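Local structure of BB0689 (Borrelia burgdorferi, 4D53) at residues D12-L23 with L88-L96. The protein is an outer surface lipoprotein of the Lyme disease spirochaete with a CAP-superfamily domain, whose biochemical role is not established. Numbering follows the deposited sequence.
Sequences DMKILYSEIAEL and LNRVVNAWL
Glu-19 OE1 takes hydrogen bonds from water 1 (2.7 Å) and water 2, and both waters also donate to Leu-88 O. Water 1 further accepts from Val-92 N at 2.9 Å, while water 3 joins Glu-19 OE2 to Asn-89 O. The polar links thus run through water, to Val-92 N and to the carbonyls of Leu-88 and Asn-89. The extended Glu-19 chain, with CG anti to the backbone N (chi1 -162°), runs alongside Val-92, the two pointing roughly opposite ways, and sets OE1 3.3 Å from Val-92 CG2. Alongside runs an apolar seam: Leu-16 CD1 touches both Val-92 CG2 (3.7 Å) and Val-91 CG1, and Leu-16 CD2 meets the edge of the Trp-95 ring at CZ3. Leu-88 forks at one end, CD1 lying 3.6 Å from Asp-12 O and CD2 against Ile-15 CG2; at the other, Leu-23 CD2 touches Leu-96 CD2. Phe-127 of the sheet backs Leu-16, Leu-88 and Trp-95, and Asp-12 is salt-bridged to Arg-117. The helices cross at -47°, packing together on the sheet of the CAP domain. With no direct hydrogen bond between the segments, leucine and valine packing joins them, and the water-mediated carboxylate probably helps stabilise the amino-terminal end of helix 91-96.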
loop_
_atom_site.group_PDB
_atom_site.type_symbol
_atom_site.label_atom_id
_atom_site.label_comp_id
_atom_site.label_asym_id
_atom_site.label_seq_id
_atom_site.Cartn_x
_atom_site.Cartn_y
_atom_site.Cartn_z
ATOM N N ASP A 12 12.267 -2.164 -5.030
ATOM C CA ASP A 12 10.981 -2.785 -5.384
ATOM C C ASP A 12 9.880 -1.773 -5.392
ATOM O O ASP A 12 9.094 -1.764 -6.354
ATOM C CB ASP A 12 10.650 -3.945 -4.391
ATOM C CG ASP A 12 11.679 -5.060 -4.392
ATOM O OD1 ASP A 12 12.459 -5.127 -5.363
ATOM O OD2 ASP A 12 11.569 -5.991 -3.549
ATOM N N MET A 13 9.781 -0.918 -4.354
ATOM C CA MET A 13 8.724 0.035 -4.269
ATOM C C MET A 13 8.868 1.104 -5.318
ATOM O O MET A 13 7.868 1.602 -5.794
ATOM C CB MET A 13 8.583 0.684 -2.892
ATOM C CG MET A 13 8.059 -0.205 -1.796
ATOM S SD MET A 13 6.384 -0.812 -2.243
ATOM C CE MET A 13 5.590 0.703 -2.572
ATOM N N LYS A 14 10.093 1.462 -5.696
ATOM C CA LYS A 14 10.260 2.413 -6.839
ATOM C C LYS A 14 9.672 1.844 -8.144
ATOM O O LYS A 14 8.979 2.570 -8.900
ATOM C CB LYS A 14 11.784 2.728 -6.940
ATOM C CG LYS A 14 12.348 3.565 -8.069
ATOM C CD LYS A 14 13.881 3.771 -7.749
ATOM C CE LYS A 14 14.388 5.166 -8.125
ATOM N NZ LYS A 14 14.063 5.496 -9.553
ATOM N N ILE A 15 9.866 0.556 -8.381
ATOM C CA ILE A 15 9.291 -0.124 -9.533
ATOM C C ILE A 15 7.768 -0.087 -9.441
ATOM O O ILE A 15 7.049 0.211 -10.436
ATOM C CB ILE A 15 9.915 -1.503 -9.713
ATOM C CG1 ILE A 15 11.372 -1.392 -10.183
ATOM C CG2 ILE A 15 9.143 -2.437 -10.684
ATOM C CD1 ILE A 15 12.128 -2.686 -9.914
ATOM N N LEU A 16 7.248 -0.481 -8.288
ATOM C CA LEU A 16 5.795 -0.552 -8.140
ATOM C C LEU A 16 5.130 0.819 -8.318
ATOM O O LEU A 16 4.128 0.919 -8.992
ATOM C CB LEU A 16 5.417 -1.095 -6.789
ATOM C CG LEU A 16 3.906 -1.219 -6.509
ATOM C CD1 LEU A 16 3.270 -2.099 -7.597
ATOM C CD2 LEU A 16 3.673 -1.863 -5.132
ATOM N N TYR A 17 5.665 1.866 -7.687
ATOM C CA TYR A 17 5.133 3.217 -7.850
ATOM C C TYR A 17 5.099 3.618 -9.319
ATOM O O TYR A 17 4.096 4.190 -9.851
ATOM C CB TYR A 17 6.003 4.223 -7.021
ATOM C CG TYR A 17 5.858 4.264 -5.516
ATOM C CD1 TYR A 17 4.629 4.151 -4.870
ATOM C CD2 TYR A 17 6.991 4.411 -4.705
ATOM C CE1 TYR A 17 4.514 4.269 -3.520
ATOM C CE2 TYR A 17 6.893 4.521 -3.364
ATOM C CZ TYR A 17 5.682 4.436 -2.750
ATOM O OH TYR A 17 5.621 4.565 -1.389
ATOM N N SER A 18 6.169 3.325 -9.993
ATOM C CA SER A 18 6.283 3.605 -11.447
ATOM C C SER A 18 5.270 2.877 -12.337
ATOM O O SER A 18 4.644 3.481 -13.221
ATOM C CB SER A 18 7.730 3.298 -11.878
ATOM O OG SER A 18 7.827 3.589 -13.250
ATOM N N GLU A 19 5.035 1.596 -12.041
ATOM C CA GLU A 19 3.979 0.823 -12.680
ATOM C C GLU A 19 2.594 1.368 -12.415
ATOM O O GLU A 19 1.806 1.546 -13.380
ATOM C CB GLU A 19 4.071 -0.644 -12.240
ATOM C CG GLU A 19 3.301 -1.475 -13.206
ATOM C CD GLU A 19 3.379 -2.998 -12.910
ATOM O OE1 GLU A 19 3.807 -3.422 -11.815
ATOM O OE2 GLU A 19 3.048 -3.737 -13.826
ATOM N N ILE A 20 2.281 1.738 -11.170
ATOM C CA ILE A 20 0.982 2.279 -10.872
ATOM C C ILE A 20 0.848 3.648 -11.601
ATOM O O ILE A 20 -0.244 3.981 -12.130
ATOM C CB ILE A 20 0.777 2.354 -9.356
ATOM C CG1 ILE A 20 0.698 0.943 -8.784
ATOM C CG2 ILE A 20 -0.417 3.255 -8.958
ATOM C CD1 ILE A 20 0.710 0.937 -7.265
ATOM N N ALA A 21 1.893 4.449 -11.529
ATOM C CA ALA A 21 1.873 5.771 -12.208
ATOM C C ALA A 21 1.602 5.649 -13.698
ATOM O O ALA A 21 0.788 6.444 -14.232
ATOM C CB ALA A 21 3.173 6.580 -11.987
ATOM N N GLU A 22 2.212 4.681 -14.333
ATOM C CA GLU A 22 2.005 4.469 -15.784
ATOM C C GLU A 22 0.597 4.009 -16.125
ATOM O O GLU A 22 -0.015 4.482 -17.089
ATOM C CB GLU A 22 3.054 3.517 -16.350
ATOM C CG GLU A 22 3.231 3.713 -17.839
ATOM C CD GLU A 22 3.618 5.155 -18.209
ATOM O OE1 GLU A 22 4.814 5.468 -18.162
ATOM O OE2 GLU A 22 2.732 5.975 -18.533
ATOM N N LEU A 23 0.075 3.081 -15.346
ATOM C CA LEU A 23 -1.325 2.704 -15.436
ATOM C C LEU A 23 -2.238 3.891 -15.297
ATOM O O LEU A 23 -3.136 4.104 -16.157
ATOM C CB LEU A 23 -1.715 1.604 -14.425
ATOM C CG LEU A 23 -3.213 1.372 -14.169
ATOM C CD1 LEU A 23 -3.769 0.594 -15.361
ATOM C CD2 LEU A 23 -3.343 0.539 -12.901
ATOM N N LEU A 88 6.618 -9.139 -7.433
ATOM C CA LEU A 88 6.492 -7.730 -7.795
ATOM C C LEU A 88 5.937 -7.490 -9.178
ATOM O O LEU A 88 5.133 -6.611 -9.358
ATOM C CB LEU A 88 7.909 -7.060 -7.653
ATOM C CG LEU A 88 8.087 -5.602 -8.085
ATOM C CD1 LEU A 88 7.255 -4.680 -7.226
ATOM C CD2 LEU A 88 9.603 -5.231 -8.038
ATOM N N ASN A 89 6.329 -8.312 -10.158
ATOM C CA ASN A 89 5.927 -8.133 -11.530
ATOM C C ASN A 89 4.575 -8.766 -11.832
ATOM O O ASN A 89 4.098 -8.700 -12.941
ATOM C CB ASN A 89 7.021 -8.606 -12.555
ATOM C CG ASN A 89 7.251 -10.089 -12.528
ATOM O OD1 ASN A 89 6.714 -10.801 -11.701
ATOM N ND2 ASN A 89 8.095 -10.568 -13.434
ATOM N N ARG A 90 3.908 -9.259 -10.821
ATOM C CA ARG A 90 2.551 -9.813 -10.922
ATOM C C ARG A 90 1.493 -9.125 -10.084
ATOM O O ARG A 90 0.291 -9.375 -10.249
ATOM C CB ARG A 90 2.566 -11.294 -10.506
ATOM C CG ARG A 90 3.367 -12.241 -11.438
ATOM C CD ARG A 90 3.089 -12.116 -12.932
ATOM N NE ARG A 90 3.486 -13.386 -13.597
ATOM C CZ ARG A 90 2.754 -14.119 -14.480
ATOM N NH1 ARG A 90 1.614 -13.673 -14.994
ATOM N NH2 ARG A 90 3.197 -15.330 -14.895
ATOM N N VAL A 91 1.902 -8.289 -9.154
ATOM C CA VAL A 91 0.990 -7.773 -8.159
ATOM C C VAL A 91 -0.049 -6.784 -8.720
ATOM O O VAL A 91 -1.248 -6.806 -8.311
ATOM C CB VAL A 91 1.685 -7.275 -6.902
ATOM C CG1 VAL A 91 2.442 -5.959 -7.103
ATOM C CG2 VAL A 91 0.677 -7.098 -5.777
ATOM N N VAL A 92 0.325 -5.952 -9.672
ATOM C CA VAL A 92 -0.616 -4.961 -10.183
ATOM C C VAL A 92 -1.746 -5.714 -10.903
ATOM O O VAL A 92 -2.900 -5.439 -10.696
ATOM C CB VAL A 92 0.067 -3.922 -11.127
ATOM C CG1 VAL A 92 -0.975 -3.101 -11.849
ATOM C CG2 VAL A 92 0.911 -3.048 -10.235
ATOM N N ASN A 93 -1.392 -6.695 -11.702
ATOM C CA ASN A 93 -2.427 -7.470 -12.353
ATOM C C ASN A 93 -3.264 -8.266 -11.391
ATOM O O ASN A 93 -4.493 -8.376 -11.605
ATOM C CB ASN A 93 -1.873 -8.353 -13.459
ATOM C CG ASN A 93 -1.548 -7.540 -14.719
ATOM O OD1 ASN A 93 -2.155 -6.517 -14.974
ATOM N ND2 ASN A 93 -0.633 -8.012 -15.500
ATOM N N ALA A 94 -2.647 -8.767 -10.304
ATOM C CA ALA A 94 -3.458 -9.449 -9.318
ATOM C C ALA A 94 -4.512 -8.500 -8.646
ATOM O O ALA A 94 -5.718 -8.869 -8.401
ATOM C CB ALA A 94 -2.546 -10.091 -8.276
ATOM N N TRP A 95 -4.123 -7.236 -8.391
ATOM C CA TRP A 95 -5.062 -6.289 -7.879
ATOM C C TRP A 95 -6.132 -5.862 -8.950
ATOM O O TRP A 95 -7.295 -5.720 -8.617
ATOM C CB TRP A 95 -4.308 -4.969 -7.391
ATOM C CG TRP A 95 -3.617 -5.155 -6.078
ATOM C CD1 TRP A 95 -4.076 -5.829 -5.017
ATOM C CD2 TRP A 95 -2.407 -4.526 -5.656
ATOM N NE1 TRP A 95 -3.214 -5.690 -3.955
ATOM C CE2 TRP A 95 -2.138 -4.974 -4.353
ATOM C CE3 TRP A 95 -1.463 -3.727 -6.317
ATOM C CZ2 TRP A 95 -1.062 -4.507 -3.614
ATOM C CZ3 TRP A 95 -0.329 -3.323 -5.614
ATOM C CH2 TRP A 95 -0.162 -3.683 -4.290
ATOM N N LEU A 96 -5.729 -5.737 -10.206
ATOM C CA LEU A 96 -6.701 -5.439 -11.255
ATOM C C LEU A 96 -7.814 -6.513 -11.376
ATOM O O LEU A 96 -8.940 -6.164 -11.717
ATOM C CB LEU A 96 -6.055 -5.169 -12.600
ATOM C CG LEU A 96 -5.248 -3.881 -12.749
ATOM C CD1 LEU A 96 -4.519 -3.933 -14.070
ATOM C CD2 LEU A 96 -6.134 -2.668 -12.657
HETATM O O HOH W 1 2.969 -5.841 -10.927
HETATM O O HOH W 2 5.748 -3.674 -10.226
HETATM O O HOH W 3 4.797 -5.851 -13.956
#